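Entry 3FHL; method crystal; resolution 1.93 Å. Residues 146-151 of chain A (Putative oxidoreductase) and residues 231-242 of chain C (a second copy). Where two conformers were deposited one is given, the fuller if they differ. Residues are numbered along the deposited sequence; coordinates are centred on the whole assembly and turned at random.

Chain A (146-151) LVEYES
Chain C, residues 231-242: LKASYLMREAEP

Residues 146-151 of chain A form a strand that continues later in the chain. In chain C, residues 231-234 end a strand that begins earlier, and the rest of the stretch is loop or turn. The two stretches meet through side chains; no backbone hydrogen bond joins them. The CA atoms of V147(A) and L236(C) lie 7.9 Å apart, and those of E150(A) and E241(C) 10.9 Å apart. The two stretches together bury 255 Å².

L146(A) has phi/psi -71/136 and a t, p side chain. It stays out of reach of the chain C stretch.

V147(A) breaks the extended pattern, with phi/psi -120/-24. Its CA-to-CB bond points toward the chain C stretch, and chi1 is m. Its CG1 packs against CD1 of L236(C) at 4.0 Å, an apolar contact. L236(C) has phi/psi -128/70 and an m, t side chain, and its CA-to-CB bond points toward the chain A stretch.

E148(A) returns to extended values, -147/139. The CA-to-CB bonds of V147(A) and E148(A), neighbours in the strand, both point toward the chain C stretch; psi of V147(A) is -24° between them. The side chain of E148(A) is stretched out, t, t, with chi3 at 32°. This carries the carboxylate to the lysine of the other copy. NZ of K232(C) donates a hydrogen bond to OE2 of E148(A) at 2.8 Å, within a salt bridge. K232(C) has phi/psi -143/149. Its chi angles are -93°, -174°, 94° and 166°, with the first and third between wells.

The other oxygen, OE1 of E148(A), accepts a hydrogen bond from water 1 at 2.8 Å. The same water donates to O of L236(C) at 2.9 Å and lies 2.7 Å from OG of S234(C), to which it is also hydrogen-bonded. That OG, on a t side chain, accepts a hydrogen bond from N of L236(C) at 3.0 Å, with an angle of 164°. The water thus ties E148(A) to the start of the chain C loop. CE of M237(C) approaches OE1 of E148(A) to 3.6 Å. The CA-to-CB bond of M237(C) points sideways, but its m, t, t chain brings the methyl nearer.

Y149(A), with phi/psi -133/128 and chi angles of 171° and 92°, makes no contact with the chain C stretch. Its place in the strand alternates with those of E148(A) and E150(A).

E150(A) has phi/psi -132/137, and its CA-to-CB bond points toward the chain C stretch. Its side chain is m, t, with chi3 at 48°. OE2 of E150(A) forms a salt bridge with NZ of K232(C) at 3.2 Å. NZ of K232(C) also donates to OE1 of E241(C) at 3.0 Å, in a salt bridge within chain C. One ammonium group therefore serves three carboxylates. E241(C) is m, t, with chi3 at 33° and phi/psi -74/162. Its OE2 lies 2.6 Å from OE2 of E150(A).

S151(A), with phi/psi -142/129 and chi1 p, lies beyond the contact.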

# COMPACT_ATOMS: atom_id res chain seq x y z
N LEU A 146 -0.14 14.08 -9.85
CA LEU A 146 0.12 13.04 -8.84
C LEU A 146 -1.17 12.67 -8.12
O LEU A 146 -1.96 13.54 -7.76
CB LEU A 146 1.15 13.52 -7.81
CG LEU A 146 1.64 12.43 -6.84
CD1 LEU A 146 2.72 11.54 -7.46
CD2 LEU A 146 2.16 13.05 -5.56
N VAL A 147 -1.39 11.37 -7.94
CA VAL A 147 -2.57 10.87 -7.22
C VAL A 147 -2.21 10.05 -5.98
O VAL A 147 -3.00 9.95 -5.07
CB VAL A 147 -3.56 10.09 -8.13
CG1 VAL A 147 -4.07 11.00 -9.24
CG2 VAL A 147 -2.91 8.83 -8.74
N GLU A 148 -1.01 9.47 -5.97
CA GLU A 148 -0.62 8.60 -4.85
C GLU A 148 0.86 8.65 -4.54
O GLU A 148 1.71 8.65 -5.44
CB GLU A 148 -1.08 7.14 -5.09
CG GLU A 148 -0.75 6.19 -3.95
CD GLU A 148 -1.49 4.85 -4.01
OE1 GLU A 148 -1.77 4.35 -5.13
OE2 GLU A 148 -1.77 4.31 -2.93
N TYR A 149 1.17 8.66 -3.24
CA TYR A 149 2.54 8.69 -2.77
C TYR A 149 2.67 7.64 -1.69
O TYR A 149 1.89 7.61 -0.75
CB TYR A 149 2.83 10.08 -2.21
CG TYR A 149 4.13 10.25 -1.48
CD1 TYR A 149 5.28 10.67 -2.15
CD2 TYR A 149 4.23 10.02 -0.11
CE1 TYR A 149 6.48 10.85 -1.48
CE2 TYR A 149 5.43 10.20 0.57
CZ TYR A 149 6.54 10.63 -0.12
OH TYR A 149 7.72 10.81 0.56
N GLU A 150 3.66 6.77 -1.83
CA GLU A 150 3.92 5.74 -0.84
C GLU A 150 5.37 5.75 -0.51
O GLU A 150 6.22 5.82 -1.41
CB GLU A 150 3.57 4.35 -1.38
CG GLU A 150 2.10 4.15 -1.69
CD GLU A 150 1.89 3.05 -2.73
OE1 GLU A 150 2.48 1.95 -2.60
OE2 GLU A 150 1.16 3.30 -3.69
N SER A 151 5.68 5.63 0.77
CA SER A 151 7.07 5.58 1.18
C SER A 151 7.24 4.60 2.32
O SER A 151 6.50 4.63 3.30
CB SER A 151 7.61 6.97 1.56
OG SER A 151 6.93 7.46 2.70
N LEU C 231 -5.84 -4.40 1.53
CA LEU C 231 -6.45 -4.70 0.23
C LEU C 231 -6.55 -3.41 -0.59
O LEU C 231 -7.00 -2.38 -0.09
CB LEU C 231 -7.83 -5.34 0.41
CG LEU C 231 -7.93 -6.45 1.48
CD1 LEU C 231 -9.37 -6.84 1.72
CD2 LEU C 231 -7.11 -7.68 1.05
N LYS C 232 -6.12 -3.47 -1.85
CA LYS C 232 -6.02 -2.26 -2.66
C LYS C 232 -6.39 -2.51 -4.10
O LYS C 232 -6.15 -3.59 -4.62
CB LYS C 232 -4.58 -1.77 -2.69
CG LYS C 232 -4.19 -0.76 -1.67
CD LYS C 232 -2.75 -0.27 -1.93
CE LYS C 232 -2.71 1.00 -2.76
NZ LYS C 232 -1.33 1.60 -2.69
N ALA C 233 -6.94 -1.48 -4.74
CA ALA C 233 -7.03 -1.47 -6.20
C ALA C 233 -7.06 -0.05 -6.71
O ALA C 233 -7.50 0.85 -6.00
CB ALA C 233 -8.26 -2.22 -6.70
N SER C 234 -6.61 0.15 -7.95
CA SER C 234 -6.55 1.48 -8.53
C SER C 234 -6.50 1.36 -10.04
O SER C 234 -5.92 0.42 -10.57
CB SER C 234 -5.30 2.24 -8.03
OG SER C 234 -5.23 3.54 -8.61
N TYR C 235 -7.11 2.34 -10.71
CA TYR C 235 -7.01 2.47 -12.16
C TYR C 235 -5.87 3.39 -12.59
O TYR C 235 -5.69 3.65 -13.78
CB TYR C 235 -8.33 2.96 -12.74
CG TYR C 235 -9.28 1.85 -13.13
CD1 TYR C 235 -8.94 0.95 -14.14
CD2 TYR C 235 -10.51 1.71 -12.50
CE1 TYR C 235 -9.82 -0.06 -14.51
CE2 TYR C 235 -11.39 0.70 -12.87
CZ TYR C 235 -11.03 -0.18 -13.87
OH TYR C 235 -11.90 -1.19 -14.22
N LEU C 236 -5.08 3.87 -11.63
CA LEU C 236 -3.91 4.68 -11.97
C LEU C 236 -2.64 4.17 -11.32
O LEU C 236 -2.13 4.76 -10.36
CB LEU C 236 -4.16 6.15 -11.61
CG LEU C 236 -5.12 6.93 -12.52
CD1 LEU C 236 -5.25 8.36 -11.97
CD2 LEU C 236 -4.64 6.93 -13.99
N MET C 237 -2.18 3.02 -11.80
CA MET C 237 -0.92 2.41 -11.36
C MET C 237 -0.20 1.94 -12.61
O MET C 237 -0.19 0.73 -12.92
CB MET C 237 -1.12 1.23 -10.39
CG MET C 237 -1.70 1.55 -9.03
SD MET C 237 -1.76 0.13 -7.90
CE MET C 237 -2.21 0.96 -6.38
N ARG C 238 0.39 2.88 -13.35
CA ARG C 238 1.08 2.56 -14.60
C ARG C 238 2.15 1.51 -14.42
O ARG C 238 2.30 0.61 -15.25
CB ARG C 238 1.65 3.80 -15.31
CG ARG C 238 1.96 3.50 -16.77
CD ARG C 238 2.08 4.71 -17.64
NE ARG C 238 1.91 4.33 -19.04
CZ ARG C 238 1.67 5.19 -20.03
NH1 ARG C 238 1.58 6.49 -19.80
NH2 ARG C 238 1.51 4.73 -21.27
N GLU C 239 2.89 1.61 -13.32
CA GLU C 239 3.76 0.54 -12.91
C GLU C 239 3.05 -0.17 -11.76
O GLU C 239 2.77 0.43 -10.72
CB GLU C 239 5.13 1.05 -12.51
CG GLU C 239 6.10 -0.04 -12.05
CD GLU C 239 6.53 -0.98 -13.17
OE1 GLU C 239 6.37 -0.65 -14.37
OE2 GLU C 239 7.06 -2.06 -12.82
N ALA C 240 2.75 -1.44 -11.98
CA ALA C 240 1.88 -2.19 -11.11
C ALA C 240 2.55 -2.48 -9.78
O ALA C 240 3.72 -2.86 -9.73
CB ALA C 240 1.46 -3.49 -11.79
N GLU C 241 1.80 -2.30 -8.70
CA GLU C 241 2.20 -2.85 -7.40
C GLU C 241 1.98 -4.37 -7.42
O GLU C 241 1.25 -4.87 -8.28
CB GLU C 241 1.39 -2.16 -6.29
CG GLU C 241 1.95 -0.79 -5.99
CD GLU C 241 1.04 0.11 -5.18
OE1 GLU C 241 0.27 -0.37 -4.32
OE2 GLU C 241 1.12 1.34 -5.40
N PRO C 242 2.61 -5.12 -6.49
CA PRO C 242 2.42 -6.58 -6.52
C PRO C 242 0.96 -6.97 -6.35
O PRO C 242 0.21 -6.29 -5.66
CB PRO C 242 3.20 -7.05 -5.29
CG PRO C 242 4.24 -5.97 -5.07
CD PRO C 242 3.55 -4.71 -5.43
O HOH W 1 -3.00 4.79 -7.63